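Local coordinates for protein B-agarase (Saccharophagus degradans, PDB 4BQ2) that hydrolyses beta-1,4-galactosidic linkages of agarose as a family 50 exo-beta-agarase from a marine bacterium, at residues D565-R568 / A569-M573; A530-T534 / I535-N539; P519-Q522 / A523-L527; P507-T510 / L511-S515. All coordinates share one frame; numbering follows the deposited sequence.

Contact 1 (D565-R568 / A569-M573); sequences DTLR and ADYSM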
# COMPACT_ATOMS: atom_id res chain seq x y z
N ASP A 565 28.10 19.28 -4.60
CA ASP A 565 27.23 20.12 -5.44
C ASP A 565 27.20 19.66 -6.88
O ASP A 565 26.13 19.61 -7.49
CB ASP A 565 27.67 21.59 -5.35
CG ASP A 565 27.46 22.17 -3.94
OD1 ASP A 565 26.56 21.65 -3.23
OD2 ASP A 565 28.20 23.09 -3.52
N THR A 566 28.38 19.35 -7.44
CA THR A 566 28.45 18.97 -8.85
C THR A 566 27.81 17.59 -9.05
O THR A 566 26.99 17.43 -9.96
CB THR A 566 29.90 19.00 -9.43
OG1 THR A 566 30.77 18.25 -8.58
CG2 THR A 566 30.43 20.42 -9.51
N LEU A 567 28.18 16.61 -8.20
CA LEU A 567 27.57 15.29 -8.27
C LEU A 567 26.05 15.36 -8.11
O LEU A 567 25.31 14.80 -8.91
CB LEU A 567 28.18 14.31 -7.24
CG LEU A 567 29.54 13.70 -7.63
CD1 LEU A 567 30.10 12.88 -6.47
CD2 LEU A 567 29.43 12.86 -8.91
N ARG A 568 25.56 16.11 -7.12
CA ARG A 568 24.12 16.29 -7.01
C ARG A 568 23.46 16.87 -8.30
O ARG A 568 22.43 16.36 -8.78
CB ARG A 568 23.77 17.16 -5.80
CG ARG A 568 22.29 17.30 -5.59
CD ARG A 568 21.98 18.26 -4.44
NE ARG A 568 22.72 17.89 -3.23
CZ ARG A 568 22.32 16.99 -2.34
NH1 ARG A 568 21.15 16.37 -2.49
NH2 ARG A 568 23.09 16.72 -1.28
N ALA A 569 24.05 17.94 -8.85
CA ALA A 569 23.52 18.57 -10.06
C ALA A 569 23.45 17.57 -11.21
O ALA A 569 22.47 17.53 -11.96
CB ALA A 569 24.36 19.78 -10.46
N ASP A 570 24.49 16.76 -11.32
CA ASP A 570 24.58 15.73 -12.34
C ASP A 570 23.58 14.59 -12.13
O ASP A 570 22.94 14.12 -13.11
CB ASP A 570 26.02 15.19 -12.45
CG ASP A 570 26.97 16.21 -13.08
OD1 ASP A 570 26.49 17.13 -13.76
OD2 ASP A 570 28.20 16.09 -12.89
N TYR A 571 23.44 14.13 -10.89
CA TYR A 571 22.47 13.07 -10.63
C TYR A 571 21.07 13.60 -10.90
O TYR A 571 20.25 12.89 -11.49
CB TYR A 571 22.55 12.60 -9.19
CG TYR A 571 23.84 11.95 -8.75
CD1 TYR A 571 24.75 11.41 -9.67
CD2 TYR A 571 24.14 11.85 -7.38
CE1 TYR A 571 25.90 10.78 -9.23
CE2 TYR A 571 25.30 11.26 -6.94
CZ TYR A 571 26.18 10.73 -7.87
OH TYR A 571 27.33 10.13 -7.43
N SER A 572 20.81 14.85 -10.51
CA SER A 572 19.51 15.50 -10.75
C SER A 572 19.20 15.55 -12.26
O SER A 572 18.11 15.17 -12.68
CB SER A 572 19.45 16.90 -10.15
OG SER A 572 18.14 17.45 -10.31
N MET A 573 20.17 16.00 -13.05
CA MET A 573 20.03 16.08 -14.49
C MET A 573 19.74 14.70 -15.12
O MET A 573 18.87 14.57 -16.02
CB MET A 573 21.30 16.70 -15.12
CG MET A 573 21.41 16.51 -16.63
SD MET A 573 22.88 17.30 -17.32
CE MET A 573 24.06 15.97 -17.08
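One face of the Y571 ring takes the carbonyl oxygen of L567, 3.2 Å above the ring plane and displaced toward the CG end, while R568 CA approaches the same ring obliquely. Y571 CG lies beside its own backbone N (chi1 -63°), which leans the ring back over the preceding turn. There it runs alongside L567, both side chains pointing the same way. The leucine touches the phenol end mainly through one branch: CD2 is 3.7 Å from Y571 OH, with CD1 slightly farther from that oxygen. L567 O thus meets the tyrosine twice, under the ring and as acceptor from Y571 N at 2.8 Å (N-H...O 164°). The same i to i+4 pattern joins A569 N to D565 O, D570 N to T566 O and S572 N to R568 O. The D570 carboxylate folds back toward T566, with OD2 3.4 Å from T566 O; both are acceptors, so this approach gives no bond. The carboxylate is held instead by a salt bridge from K531 and by bonds to Y532 and W542. S572 rests CB on R568 O at 3.3 Å and turns OG to E612, while R568 reaches D500. P507, I508 and L511 of helix 505-511 also pack against Y571. These are the first two turns of the long alpha-helix 565-593, with L567 and Y571 on its buried side.

Contact 2 (A530-T534 / I535-N539); sequences AKYKT and IAALN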
# COMPACT_ATOMS: atom_id res chain seq x y z
N ALA A 530 27.92 16.58 -23.26
CA ALA A 530 27.46 17.88 -23.70
C ALA A 530 27.69 18.91 -22.59
O ALA A 530 28.01 20.05 -22.90
CB ALA A 530 26.00 17.85 -24.13
N LYS A 531 27.55 18.50 -21.33
CA LYS A 531 27.70 19.44 -20.20
C LYS A 531 29.17 19.87 -20.03
O LYS A 531 29.45 21.06 -19.97
CB LYS A 531 27.16 18.82 -18.90
CG LYS A 531 27.36 19.68 -17.66
CD LYS A 531 26.50 19.24 -16.49
CE LYS A 531 26.77 20.10 -15.25
NZ LYS A 531 26.10 19.61 -14.00
N TYR A 532 30.08 18.90 -19.98
CA TYR A 532 31.47 19.11 -19.53
C TYR A 532 32.46 19.26 -20.68
O TYR A 532 33.52 19.87 -20.50
CB TYR A 532 31.94 17.96 -18.63
CG TYR A 532 31.34 18.01 -17.25
CD1 TYR A 532 31.73 18.98 -16.32
CD2 TYR A 532 30.36 17.09 -16.87
CE1 TYR A 532 31.16 19.06 -15.06
CE2 TYR A 532 29.79 17.14 -15.61
CZ TYR A 532 30.19 18.12 -14.70
OH TYR A 532 29.62 18.18 -13.47
N LYS A 533 32.09 18.70 -21.83
CA LYS A 533 32.89 18.68 -23.09
C LYS A 533 34.12 17.77 -22.98
O LYS A 533 34.26 16.81 -23.74
CB LYS A 533 33.27 20.09 -23.61
CG LYS A 533 32.26 21.21 -23.40
CD LYS A 533 31.00 21.08 -24.24
CE LYS A 533 30.03 22.20 -23.91
NZ LYS A 533 28.83 22.13 -24.79
N THR A 534 34.97 18.04 -21.99
CA THR A 534 36.23 17.33 -21.86
C THR A 534 36.18 16.49 -20.61
O THR A 534 35.55 16.88 -19.61
CB THR A 534 37.41 18.33 -21.71
OG1 THR A 534 37.26 19.04 -20.48
CG2 THR A 534 37.46 19.34 -22.85
N ILE A 535 36.87 15.35 -20.64
CA ILE A 535 36.99 14.51 -19.45
C ILE A 535 37.69 15.30 -18.33
O ILE A 535 37.52 14.96 -17.16
CB ILE A 535 37.70 13.16 -19.74
CG1 ILE A 535 37.51 12.13 -18.61
CG2 ILE A 535 39.19 13.36 -19.98
CD1 ILE A 535 36.06 11.71 -18.35
N ALA A 536 38.45 16.33 -18.67
CA ALA A 536 39.16 17.08 -17.65
C ALA A 536 38.15 17.87 -16.80
O ALA A 536 38.30 17.96 -15.58
CB ALA A 536 40.23 17.99 -18.26
N ALA A 537 37.12 18.43 -17.45
CA ALA A 537 36.12 19.20 -16.71
C ALA A 537 35.36 18.26 -15.76
O ALA A 537 35.09 18.62 -14.62
CB ALA A 537 35.16 19.91 -17.64
N LEU A 538 35.04 17.07 -16.25
CA LEU A 538 34.30 16.08 -15.46
C LEU A 538 35.18 15.60 -14.30
O LEU A 538 34.72 15.51 -13.17
CB LEU A 538 33.83 14.91 -16.34
CG LEU A 538 33.11 13.77 -15.59
CD1 LEU A 538 32.03 13.10 -16.42
CD2 LEU A 538 34.07 12.72 -15.03
N ASN A 539 36.46 15.29 -14.58
CA ASN A 539 37.41 14.93 -13.53
C ASN A 539 37.46 15.92 -12.38
O ASN A 539 37.47 15.52 -11.21
CB ASN A 539 38.82 14.79 -14.09
CG ASN A 539 39.06 13.44 -14.73
OD1 ASN A 539 38.49 12.43 -14.32
ND2 ASN A 539 39.91 13.43 -15.74
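The Y532 ring and the L538 side chain cross at about a right angle, and the backbone of L538 supplies the contact over the ring. L538 CA lies 4.1 Å from the ring centroid and 17° off its normal, a CH-pi contact. K531 CG covers the opposite face, 4.0 Å above the plane, so the ring is sandwiched between its own helix and the next one. L538 CB comes in toward CG and CD2 of the tyrosine. A537 CB meets Y532 CD1 at 3.8 Å and packs closer still to Y532 O, at 3.3 Å. T534 stands at the N-cap of helix 535-542. With chi1 at 65°, its OG1 is tucked between its own backbone N and carbonyl carbon and faces the new helix, where it accepts from A537 N at 3.1 Å (N-H...O 152°). T534 O adds only weak bonds, from A537 N and L538 N. The chain turns at K533, which has positive phi and folds its side chain back so that NZ donates to A530 O at 2.9 Å. Chemically, the T534 hydroxyl serves A537 N, an N-H of the first turn with no carbonyl four residues back within the helix. The K533 ammonium probably gains from the carbonyl end of helix 519-532, and the sandwiched Y532 ring directs its hydroxyl to D570.

Contact 3 (P519-Q522 / A523-L527); sequences PTRQ and AFSKL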
# COMPACT_ATOMS: atom_id res chain seq x y z
N PRO A 519 21.39 1.25 -23.09
CA PRO A 519 20.88 2.47 -23.71
C PRO A 519 20.77 3.67 -22.76
O PRO A 519 21.13 4.78 -23.15
CB PRO A 519 19.51 2.04 -24.23
CG PRO A 519 19.77 0.63 -24.67
CD PRO A 519 20.67 0.05 -23.60
N THR A 520 20.28 3.45 -21.54
CA THR A 520 20.12 4.56 -20.58
C THR A 520 21.51 5.12 -20.19
O THR A 520 21.69 6.32 -20.01
CB THR A 520 19.29 4.13 -19.32
OG1 THR A 520 17.90 3.94 -19.67
CG2 THR A 520 19.36 5.16 -18.24
N ARG A 521 22.49 4.24 -20.09
CA ARG A 521 23.88 4.68 -19.78
C ARG A 521 24.45 5.48 -20.97
O ARG A 521 25.10 6.52 -20.77
CB ARG A 521 24.78 3.51 -19.41
CG ARG A 521 26.25 3.87 -19.05
CD ARG A 521 26.35 4.95 -17.99
NE ARG A 521 27.65 4.97 -17.27
CZ ARG A 521 28.79 5.46 -17.75
NH1 ARG A 521 28.88 5.91 -18.98
NH2 ARG A 521 29.88 5.46 -16.99
N GLN A 522 24.15 5.04 -22.19
CA GLN A 522 24.54 5.82 -23.37
C GLN A 522 23.91 7.21 -23.34
O GLN A 522 24.57 8.22 -23.64
CB GLN A 522 24.17 5.10 -24.67
CG GLN A 522 24.92 3.78 -24.87
CD GLN A 522 24.21 2.83 -25.80
OE1 GLN A 522 23.39 3.24 -26.61
NE2 GLN A 522 24.52 1.54 -25.70
N ALA A 523 22.62 7.27 -22.98
CA ALA A 523 21.96 8.57 -22.88
C ALA A 523 22.64 9.42 -21.81
O ALA A 523 22.88 10.61 -22.03
CB ALA A 523 20.48 8.39 -22.54
N PHE A 524 22.95 8.83 -20.65
CA PHE A 524 23.55 9.62 -19.54
C PHE A 524 24.92 10.14 -19.94
O PHE A 524 25.25 11.30 -19.68
CB PHE A 524 23.71 8.81 -18.24
CG PHE A 524 22.44 8.51 -17.51
CD1 PHE A 524 21.23 9.05 -17.92
CD2 PHE A 524 22.46 7.72 -16.35
CE1 PHE A 524 20.07 8.78 -17.21
CE2 PHE A 524 21.30 7.45 -15.63
CZ PHE A 524 20.09 7.98 -16.08
N SER A 525 25.70 9.27 -20.58
CA SER A 525 27.03 9.63 -21.11
C SER A 525 26.98 10.81 -22.09
O SER A 525 27.79 11.75 -21.97
CB SER A 525 27.66 8.42 -21.77
OG SER A 525 28.95 8.73 -22.25
N LYS A 526 25.99 10.80 -22.99
CA LYS A 526 25.78 11.91 -23.95
C LYS A 526 25.52 13.25 -23.26
O LYS A 526 26.06 14.30 -23.66
CB LYS A 526 24.62 11.63 -24.91
CG LYS A 526 24.81 10.50 -25.90
CD LYS A 526 23.72 10.54 -26.98
CE LYS A 526 23.59 9.22 -27.73
NZ LYS A 526 23.02 8.12 -26.89
N LEU A 527 24.66 13.23 -22.25
CA LEU A 527 24.32 14.43 -21.52
C LEU A 527 25.52 15.01 -20.81
O LEU A 527 25.67 16.23 -20.74
CB LEU A 527 23.19 14.18 -20.52
CG LEU A 527 21.80 13.95 -21.15
CD1 LEU A 527 20.88 13.35 -20.10
CD2 LEU A 527 21.20 15.24 -21.73
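The backbone across P519-Q522 and A523-L527 is regular alpha-helix, its i to i+4 bonds joining A523 N to P519 O, F524 N to T520 O, S525 N to R521 O at 2.8 Å, and K526 N to Q522 O. T520 and F524 lie side by side one turn apart. The methyl T520 CG2 sits over a face of the F524 ring, 3.9 Å from its centroid and 22° off the normal, a CH-pi contact whose closest atom is CZ at 3.6 Å. T520 O lies over the same face, nearer the CG end, 3.4 Å from F524 CG. The threonine methyl points opposite its backbone N, leaving OG1 on the other branch (chi1 -71°) to bond D456. R521 bends at chi2 (52°) and brings NH1 within 3.9 Å of S525 CB, which meets the guanidinium obliquely. That guanidinium has its main partners beyond the helix: a cation-pi contact with F552 and bonds from NH2 to F552 O and L511 O. S525 sends OG to D553. K526 curls back along the helix, CG 3.2 Å from Q522 O and NZ 3.9 Å from Q522 CB, while Q522 NE2 bonds S515 O. P519 opens helix 519-532 at a position where the N-H that proline lacks would have no helix carbonyl to bond; proline is common in such first turns. The T520 and F524 side packs on Y578 of helix 565-593.

Contact 4 (P507-T510 / L511-S515); sequences PIHT and LGRPS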
# COMPACT_ATOMS: atom_id res chain seq x y z
N PRO A 507 20.68 7.17 -11.15
CA PRO A 507 21.94 7.71 -11.69
C PRO A 507 23.19 7.03 -11.14
O PRO A 507 24.06 6.68 -11.91
CB PRO A 507 21.89 9.17 -11.27
CG PRO A 507 20.44 9.49 -11.35
CD PRO A 507 19.75 8.26 -10.78
N ILE A 508 23.24 6.80 -9.83
CA ILE A 508 24.44 6.23 -9.23
C ILE A 508 24.69 4.83 -9.78
O ILE A 508 25.78 4.54 -10.29
CB ILE A 508 24.32 6.26 -7.69
CG1 ILE A 508 24.42 7.71 -7.21
CG2 ILE A 508 25.29 5.31 -6.99
CD1 ILE A 508 24.22 7.89 -5.72
N HIS A 509 23.68 3.96 -9.72
CA HIS A 509 23.84 2.59 -10.23
C HIS A 509 24.16 2.55 -11.74
O HIS A 509 24.98 1.74 -12.19
CB HIS A 509 22.58 1.77 -9.95
CG HIS A 509 22.73 0.30 -10.25
ND1 HIS A 509 22.62 -0.22 -11.53
CD2 HIS A 509 22.95 -0.76 -9.43
CE1 HIS A 509 22.80 -1.53 -11.48
NE2 HIS A 509 23.00 -1.89 -10.22
N THR A 510 23.50 3.39 -12.52
CA THR A 510 23.70 3.35 -13.97
C THR A 510 25.07 3.91 -14.37
O THR A 510 25.72 3.37 -15.29
CB THR A 510 22.58 4.10 -14.70
OG1 THR A 510 21.33 3.59 -14.21
CG2 THR A 510 22.68 3.86 -16.21
N LEU A 511 25.50 4.96 -13.68
CA LEU A 511 26.83 5.55 -13.94
C LEU A 511 27.91 4.52 -13.65
O LEU A 511 28.97 4.54 -14.28
CB LEU A 511 27.05 6.82 -13.12
CG LEU A 511 26.36 8.06 -13.69
CD1 LEU A 511 26.45 9.21 -12.70
CD2 LEU A 511 26.94 8.44 -15.06
N GLY A 512 27.63 3.62 -12.70
CA GLY A 512 28.51 2.51 -12.36
C GLY A 512 28.67 1.47 -13.47
O GLY A 512 29.62 0.69 -13.44
N ARG A 513 27.78 1.49 -14.46
CA ARG A 513 27.80 0.51 -15.55
C ARG A 513 28.46 1.05 -16.83
O ARG A 513 28.47 2.26 -17.08
CB ARG A 513 26.36 0.04 -15.88
CG ARG A 513 25.62 -0.59 -14.71
CD ARG A 513 24.12 -0.77 -15.02
NE ARG A 513 23.84 -1.79 -16.05
CZ ARG A 513 22.62 -2.04 -16.55
NH1 ARG A 513 21.56 -1.36 -16.10
NH2 ARG A 513 22.44 -3.00 -17.47
N PRO A 514 29.01 0.14 -17.65
CA PRO A 514 29.49 0.46 -19.00
C PRO A 514 28.37 0.96 -19.93
O PRO A 514 27.23 0.49 -19.83
CB PRO A 514 30.03 -0.88 -19.52
CG PRO A 514 29.33 -1.92 -18.70
CD PRO A 514 29.15 -1.30 -17.35
N SER A 515 28.70 1.87 -20.85
CA SER A 515 27.74 2.34 -21.84
C SER A 515 27.33 1.28 -22.86
O SER A 515 26.17 1.24 -23.30
CB SER A 515 28.29 3.56 -22.59
OG SER A 515 28.52 4.65 -21.70
O HOH W 1 21.23 0.68 -13.84
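The C-terminal turn of helix 505-511 runs here into the loop leading to helix 519-532, with H509 and T510 meeting R513 just beyond it. L511 N still makes the i to i+4 bond to P507 O, at 2.9 Å, and the leucine side chain lies over the same oxygen, with CG 3.2 Å away. G512 N bonds I508 O and, weakly, H509 O. R513 N then reaches only three residues back, to T510 O at 2.9 Å, and it comes from 63° out of the carbonyl plane, as the turn tightens. The R513 chain passes the imidazole obliquely, CD 3.8 Å from H509 ND1, with ring and guanidinium planes 72° apart. A water joins the three polar ends. It lies 2.8 Å from H509 ND1, donates to T510 OG1 and accepts from R513 NH1 at 3.1 Å, at the edge of the guanidinium and in its plane. It spans a gap of 4.8 Å between H509 ND1 and R513 NH1, which do not touch. R513 NH1 also donates to T443 O, and T510 OG1 is bonded to I506 O one turn back. L511 packs on L574 of helix 565-593 and on L528 of helix 519-532. T510 touches F524 of that second helix, and T510 and R513 both lie against V444 of strand 443-444.

In the fold
The four contacts follow the chain in the order 4, 3, 2, 1 and form one cluster within the catalytic module, all on the same side of the chain's centre. Contacts 3 and 4 are closest, their centres about 9 Å apart. Contacts 2 and 3 share helix 519-532, while contacts 2 and 4 do not touch, their nearest atoms lying about 7 Å apart. Contact 1 touches all three others: A569 CB packs on K531 NZ of contact 2 at 3.9 Å, M573 CE on L527 CB of contact 3 at 4.0 Å, and Y571 O on P507 CG of contact 4 at 3.4 Å. The calcium site (D7, E9, S37, K38, D185) belongs to the N-terminal part of the chain.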